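Local coordinates for sugar kinase, pfkB family (Thermotoga maritima, PDB 2AJR), which is a pfkB-family sugar kinase that probably transfers phosphate from ATP to a phosphorylated sugar, possibly fructose 1-phosphate, at residues 203-208 with 215-220. Sequence-based numbering, arbitrary orientation.
Sequences PDLRGN and VDLKTF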
ATOM      1  N   PRO A 203      27.521   6.832  -4.167  1.00 34.49           N
ATOM      2  CA  PRO A 203      26.409   7.272  -4.975  1.00 35.03           C
ATOM      3  C   PRO A 203      25.394   6.162  -5.190  1.00 36.13           C
ATOM      4  O   PRO A 203      25.766   4.994  -5.296  1.00 35.36           O
ATOM      5  CB  PRO A 203      27.055   7.655  -6.305  1.00 32.54           C
ATOM      6  CG  PRO A 203      28.489   7.705  -6.051  1.00 35.70           C
ATOM      7  CD  PRO A 203      28.775   6.803  -4.933  1.00 36.65           C
ATOM      8  N   ASP A 204      24.128   6.551  -5.227  1.00 36.39           N
ATOM      9  CA  ASP A 204      23.041   5.655  -5.516  1.00 37.95           C
ATOM     10  C   ASP A 204      22.784   5.723  -7.009  1.00 38.31           C
ATOM     11  O   ASP A 204      22.254   6.704  -7.503  1.00 39.53           O
ATOM     12  CB  ASP A 204      21.795   6.086  -4.758  1.00 37.56           C
ATOM     13  CG  ASP A 204      20.595   5.215  -5.067  1.00 43.18           C
ATOM     14  OD1 ASP A 204      20.752   4.144  -5.723  1.00 40.38           O
ATOM     15  OD2 ASP A 204      19.493   5.604  -4.629  1.00 44.22           O
ATOM     16  N   LEU A 205      23.148   4.667  -7.720  1.00 38.60           N
ATOM     17  CA  LEU A 205      23.077   4.680  -9.156  1.00 38.42           C
ATOM     18  C   LEU A 205      21.876   3.944  -9.689  1.00 41.18           C
ATOM     19  O   LEU A 205      21.673   3.935 -10.901  1.00 40.92           O
ATOM     20  CB  LEU A 205      24.352   4.100  -9.733  1.00 37.78           C
ATOM     21  CG  LEU A 205      25.609   4.905  -9.417  1.00 37.28           C
ATOM     22  CD1 LEU A 205      26.833   4.131  -9.870  1.00 38.34           C
ATOM     23  CD2 LEU A 205      25.552   6.301 -10.065  1.00 36.09           C
ATOM     24  N   ARG A 206      21.055   3.378  -8.804  1.00 42.89           N
ATOM     25  CA  ARG A 206      19.849   2.659  -9.214  1.00 47.56           C
ATOM     26  C   ARG A 206      18.958   3.477 -10.134  1.00 47.07           C
ATOM     27  O   ARG A 206      18.484   4.559  -9.770  1.00 45.01           O
ATOM     28  CB  ARG A 206      19.015   2.210  -7.996  1.00 49.08           C
ATOM     29  CG  ARG A 206      19.100   0.711  -7.714  1.00 55.95           C
ATOM     30  CD  ARG A 206      18.696   0.348  -6.267  1.00 58.28           C
ATOM     31  NE  ARG A 206      19.789   0.610  -5.315  1.00 68.78           N
ATOM     32  CZ  ARG A 206      19.770   1.503  -4.316  1.00 72.97           C
ATOM     33  NH1 ARG A 206      18.695   2.272  -4.072  1.00 75.04           N
ATOM     34  NH2 ARG A 206      20.852   1.626  -3.539  1.00 71.31           N
ATOM     35  N   GLY A 207      18.713   2.931 -11.318  1.00 49.48           N
ATOM     36  CA  GLY A 207      17.816   3.540 -12.301  1.00 51.06           C
ATOM     37  C   GLY A 207      18.354   4.794 -12.961  1.00 51.69           C
ATOM     38  O   GLY A 207      17.579   5.585 -13.502  1.00 52.31           O
ATOM     39  N   ASN A 208      19.676   4.982 -12.919  1.00 51.85           N
ATOM     40  CA  ASN A 208      20.288   6.192 -13.461  1.00 50.17           C
ATOM     41  C   ASN A 208      20.542   6.105 -14.952  1.00 49.54           C
ATOM     42  O   ASN A 208      21.107   5.139 -15.438  1.00 45.14           O
ATOM     43  CB  ASN A 208      21.606   6.536 -12.772  1.00 47.97           C
ATOM     44  CG  ASN A 208      22.174   7.857 -13.264  1.00 44.84           C
ATOM     45  OD1 ASN A 208      21.627   8.925 -12.990  1.00 51.32           O
ATOM     46  ND2 ASN A 208      23.241   7.788 -14.030  1.00 32.39           N
ATOM     47  N   VAL A 215      30.690  12.305 -16.644  1.00 41.56           N
ATOM     48  CA  VAL A 215      30.932  10.907 -17.007  1.00 40.20           C
ATOM     49  C   VAL A 215      29.627  10.238 -17.392  1.00 40.50           C
ATOM     50  O   VAL A 215      28.659  10.264 -16.630  1.00 41.58           O
ATOM     51  CB  VAL A 215      31.554  10.076 -15.833  1.00 40.01           C
ATOM     52  CG1 VAL A 215      31.892   8.657 -16.292  1.00 31.26           C
ATOM     53  CG2 VAL A 215      32.795  10.741 -15.272  1.00 36.12           C
ATOM     54  N   ASP A 216      29.616   9.644 -18.575  1.00 39.88           N
ATOM     55  CA  ASP A 216      28.530   8.800 -19.047  1.00 41.13           C
ATOM     56  C   ASP A 216      28.918   7.356 -18.708  1.00 40.98           C
ATOM     57  O   ASP A 216      29.882   6.806 -19.247  1.00 42.62           O
ATOM     58  CB  ASP A 216      28.359   8.991 -20.563  1.00 41.68           C
ATOM     59  CG  ASP A 216      27.168   8.238 -21.135  1.00 46.50           C
ATOM     60  OD1 ASP A 216      26.111   8.203 -20.477  1.00 47.04           O
ATOM     61  OD2 ASP A 216      27.292   7.701 -22.263  1.00 51.19           O
ATOM     62  N   LEU A 217      28.167   6.752 -17.807  1.00 40.38           N
ATOM     63  CA  LEU A 217      28.532   5.480 -17.217  1.00 39.91           C
ATOM     64  C   LEU A 217      28.168   4.315 -18.125  1.00 39.77           C
ATOM     65  O   LEU A 217      27.065   3.821 -18.068  1.00 42.06           O
ATOM     66  CB  LEU A 217      27.844   5.325 -15.847  1.00 38.18           C
ATOM     67  CG  LEU A 217      28.177   6.419 -14.824  1.00 36.19           C
ATOM     68  CD1 LEU A 217      27.372   6.261 -13.543  1.00 33.06           C
ATOM     69  CD2 LEU A 217      29.650   6.412 -14.530  1.00 34.22           C
ATOM     70  N   LYS A 218      29.096   3.872 -18.957  1.00 40.24           N
ATOM     71  CA  LYS A 218      28.830   2.741 -19.855  1.00 41.21           C
ATOM     72  C   LYS A 218      29.920   1.669 -19.823  1.00 39.74           C
ATOM     73  O   LYS A 218      29.698   0.569 -20.281  1.00 41.26           O
ATOM     74  CB  LYS A 218      28.625   3.257 -21.289  1.00 43.32           C
ATOM     75  CG  LYS A 218      27.260   2.892 -21.904  1.00 46.48           C
ATOM     76  CD  LYS A 218      26.145   3.803 -21.424  1.00 48.63           C
ATOM     77  CE  LYS A 218      24.751   3.170 -21.591  1.00 52.60           C
ATOM     78  NZ  LYS A 218      24.461   2.676 -22.991  1.00 53.80           N
ATOM     79  N   THR A 219      31.085   1.980 -19.268  1.00 38.21           N
ATOM     80  CA  THR A 219      32.209   1.051 -19.242  1.00 37.11           C
ATOM     81  C   THR A 219      32.909   1.057 -17.875  1.00 35.88           C
ATOM     82  O   THR A 219      32.912   2.069 -17.181  1.00 33.90           O
ATOM     83  CB  THR A 219      33.244   1.429 -20.324  1.00 37.58           C
ATOM     84  OG1 THR A 219      33.930   2.634 -19.942  1.00 32.06           O
ATOM     85  CG2 THR A 219      32.566   1.620 -21.672  1.00 36.46           C
ATOM     86  N   PHE A 220      33.530  -0.057 -17.498  1.00 34.62           N
ATOM     87  CA  PHE A 220      34.293  -0.085 -16.252  1.00 34.74           C
ATOM     88  C   PHE A 220      35.167   1.168 -16.040  1.00 35.11           C
ATOM     89  O   PHE A 220      35.217   1.698 -14.928  1.00 35.36           O
ATOM     90  CB  PHE A 220      35.159  -1.329 -16.179  1.00 35.11           C
ATOM     91  CG  PHE A 220      35.882  -1.491 -14.868  1.00 32.19           C
ATOM     92  CD1 PHE A 220      35.180  -1.750 -13.705  1.00 33.71           C
ATOM     93  CD2 PHE A 220      37.268  -1.404 -14.804  1.00 28.88           C
ATOM     94  CE1 PHE A 220      35.847  -1.912 -12.483  1.00 36.33           C
ATOM     95  CE2 PHE A 220      37.938  -1.573 -13.600  1.00 34.54           C
ATOM     96  CZ  PHE A 220      37.221  -1.834 -12.435  1.00 32.30           C
TER
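Leu217 reaches across to Leu205 with a single methyl group, CD1 lying 3.9 Å from CD2 of Leu205, and this apolar touch carries most of a small contact of 84 Å² without hydrogen bonds. Leu217 CD1 faces the forked end of Leu205, closer to its CD2 than to its CD1, while the side chains cross at about a right angle. The CA to CB bond of Leu217 already points toward 203-208, and CG anti to the carbonyl carbon (chi1 -59°), with chi2 near 180°, places CD1 at Leu205. Asn208 adds a further neighbour: its amide ND2 is 4.4 Å from the same CD1, a loose approach at the edge of the contact, while that nitrogen hydrogen-bonds the carbonyl oxygen of Ala210. The contact is a worked example of how a long connection folds back on itself, for both segments belong to the loop between strand 200-201 of the large mixed sheet and helix 220-233 in this ribokinase-like fold. Tyr223 of that helix touches both leucines, and Pro185 of helix 185-193 touches Leu205 and Asn208. Leu205 and Asn208 are also the two ends of a type II beta turn, with Asn208 N bonded to Leu205 O at 3.0 Å and Gly207 at positive phi. Overlapping its first half, an Asx turn has Asp204 OD1 accept from Arg206 N at 3.2 Å, the N-H coming from above the carboxylate plane. That oxygen also lies over one face of the Arg206 guanidinium, 3.2 Å from NH1, an attraction of charges alone. Farther on, Thr219 caps the start of helix 220-233.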